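PDB 5CAX: glutaredoxin from Methanosarcina acetivorans, which reduces protein disulfides with coenzyme M as the likely electron source, acting as a glutaredoxin-like enzyme of a methanogen. Local coordinates for residues V23-S28 / K65-F70. Numbering follows the deposited sequence.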
loop_
_atom_site.group_PDB
_atom_site.type_symbol
_atom_site.label_atom_id
_atom_site.label_comp_id
_atom_site.label_asym_id
_atom_site.label_seq_id
_atom_site.Cartn_x
_atom_site.Cartn_y
_atom_site.Cartn_z
ATOM N N VAL A 23 -1.105 -2.988 -3.735
ATOM C CA VAL A 23 0.102 -2.209 -3.529
ATOM C C VAL A 23 -0.102 -1.190 -2.413
ATOM O O VAL A 23 -0.971 -0.325 -2.506
ATOM C CB VAL A 23 0.538 -1.497 -4.845
ATOM C CG1 VAL A 23 1.866 -0.805 -4.654
ATOM C CG2 VAL A 23 0.585 -2.495 -5.993
ATOM N N MET A 24 0.689 -1.290 -1.350
ATOM C CA MET A 24 0.587 -0.321 -0.265
ATOM C C MET A 24 1.709 0.709 -0.267
ATOM O O MET A 24 2.891 0.358 -0.288
ATOM C CB MET A 24 0.561 -1.030 1.085
ATOM C CG MET A 24 0.220 -0.114 2.273
ATOM S SD MET A 24 0.995 -0.694 3.798
ATOM C CE MET A 24 2.705 -0.169 3.565
ATOM N N TYR A 25 1.329 1.983 -0.240
ATOM C CA TYR A 25 2.295 3.053 -0.102
ATOM C C TYR A 25 2.294 3.523 1.329
ATOM O O TYR A 25 1.240 3.844 1.881
ATOM C CB TYR A 25 1.984 4.199 -1.066
ATOM C CG TYR A 25 2.090 3.800 -2.528
ATOM C CD1 TYR A 25 3.204 4.149 -3.286
ATOM C CD2 TYR A 25 1.078 3.072 -3.149
ATOM C CE1 TYR A 25 3.310 3.787 -4.629
ATOM C CE2 TYR A 25 1.170 2.700 -4.494
ATOM C CZ TYR A 25 2.286 3.058 -5.225
ATOM O OH TYR A 25 2.378 2.684 -6.553
ATOM N N GLY A 26 3.464 3.528 1.956
ATOM C CA GLY A 26 3.548 3.971 3.335
ATOM C C GLY A 26 4.786 4.780 3.664
ATOM O O GLY A 26 5.640 5.038 2.799
ATOM N N LEU A 27 4.882 5.185 4.931
ATOM C CA LEU A 27 6.099 5.803 5.443
ATOM C C LEU A 27 6.704 4.857 6.467
ATOM O O LEU A 27 5.976 4.321 7.304
ATOM C CB LEU A 27 5.796 7.167 6.059
ATOM C CG LEU A 27 5.034 8.109 5.121
ATOM C CD1 LEU A 27 4.573 9.374 5.856
ATOM C CD2 LEU A 27 5.826 8.438 3.860
ATOM N N SER A 28 8.019 4.632 6.385
ATOM C CA SER A 28 8.703 3.636 7.236
ATOM C C SER A 28 8.693 4.052 8.703
ATOM O O SER A 28 8.915 3.236 9.603
ATOM C CB SER A 28 10.149 3.407 6.783
ATOM O OG SER A 28 10.991 4.455 7.217
ATOM N N LYS A 65 3.131 11.163 -6.657
ATOM C CA LYS A 65 2.216 11.503 -7.748
ATOM C C LYS A 65 1.216 10.385 -8.032
ATOM O O LYS A 65 0.077 10.638 -8.413
ATOM C CB LYS A 65 3.014 11.828 -9.013
ATOM C CG LYS A 65 2.460 12.975 -9.831
ATOM C CD LYS A 65 3.535 14.019 -10.092
ATOM C CE LYS A 65 4.756 13.379 -10.732
ATOM N NZ LYS A 65 5.724 14.380 -11.248
ATOM N N GLN A 66 1.653 9.146 -7.873
ATOM C CA GLN A 66 0.756 8.018 -8.014
ATOM C C GLN A 66 -0.268 8.001 -6.880
ATOM O O GLN A 66 -1.461 7.803 -7.107
ATOM C CB GLN A 66 1.570 6.710 -8.064
ATOM C CG GLN A 66 0.840 5.393 -7.727
ATOM C CD GLN A 66 -0.002 4.839 -8.858
ATOM O OE1 GLN A 66 -0.350 5.552 -9.818
ATOM N NE2 GLN A 66 -0.305 3.541 -8.773
ATOM N N VAL A 67 0.210 8.178 -5.658
ATOM C CA VAL A 67 -0.673 8.192 -4.494
ATOM C C VAL A 67 -1.783 9.240 -4.638
ATOM O O VAL A 67 -2.938 8.964 -4.329
ATOM C CB VAL A 67 0.127 8.424 -3.180
ATOM C CG1 VAL A 67 -0.786 8.833 -2.050
ATOM C CG2 VAL A 67 0.892 7.158 -2.796
ATOM N N SER A 68 -1.441 10.422 -5.140
ATOM C CA SER A 68 -2.414 11.501 -5.248
ATOM C C SER A 68 -3.508 11.237 -6.292
ATOM O O SER A 68 -4.587 11.820 -6.204
ATOM C CB SER A 68 -1.718 12.834 -5.545
ATOM O OG SER A 68 -0.949 12.787 -6.716
ATOM N N ARG A 69 -3.243 10.373 -7.270
ATOM C CA ARG A 69 -4.257 10.001 -8.266
ATOM C C ARG A 69 -5.431 9.274 -7.595
ATOM O O ARG A 69 -6.564 9.362 -8.054
ATOM C CB ARG A 69 -3.667 9.106 -9.372
ATOM C CG ARG A 69 -2.718 9.823 -10.328
ATOM C CD ARG A 69 -2.072 8.882 -11.353
ATOM N NE ARG A 69 -2.963 8.500 -12.442
ATOM C CZ ARG A 69 -3.271 7.251 -12.782
ATOM N NH1 ARG A 69 -2.800 6.219 -12.082
ATOM N NH2 ARG A 69 -4.065 7.033 -13.832
ATOM N N PHE A 70 -5.156 8.584 -6.491
ATOM C CA PHE A 70 -6.165 7.814 -5.762
ATOM C C PHE A 70 -6.526 8.487 -4.435
ATOM O O PHE A 70 -7.594 8.252 -3.855
ATOM C CB PHE A 70 -5.641 6.391 -5.537
ATOM C CG PHE A 70 -5.413 5.638 -6.817
ATOM C CD1 PHE A 70 -6.354 4.734 -7.277
ATOM C CD2 PHE A 70 -4.285 5.878 -7.588
ATOM C CE1 PHE A 70 -6.169 4.068 -8.453
ATOM C CE2 PHE A 70 -4.097 5.213 -8.776
ATOM C CZ PHE A 70 -5.039 4.302 -9.208
#
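Y25, on an inner strand, 22-26, of a thioredoxin-fold sheet, meets Q66 and V67 of helix 57-70, which packs on one side of that sheet. M24, the preceding strand residue, contacts helix 31-43 instead, so the strand joins two helices. Tyrosine suits its place because the ring packs between strand and helix while its buried hydroxyl bonds to the backbone O of D7. Q66 is the first residue of 65-70 to touch it. Its CG lies anti to the backbone N (chi1 159°), and the chain then bends at chi2, carrying the side chain across that of Y25 at about a right angle. The methylene CG rests 3.3 Å from Y25 OH and 3.7 Å from Y25 CZ. The amide plane is tilted 63° from the ring, and NE2 stays 3.6 Å from Y25 OH, not hydrogen-bonded to it. A glutamine fits because its aliphatic CG can lie against the hydroxyl end of the phenol while OE1 takes a weak bond of 3.4 Å from R69 NH1; K6 and T8 also pack on this side chain. V67 follows, its CA 7.4 Å from that of Y25. Short and branched at CB, valine sets CG2 obliquely against the ring's near end, 3.6 Å from both Y25 CB and CG. Replacing Y25 by an alanine would probably open a gap beside Q66 and V67 and leave the D7 carbonyl without its hydroxyl partner. Further on, F70 packs on I80 of strand 78-81, which Y25 also touches, and turns its ring edge to Q66 O.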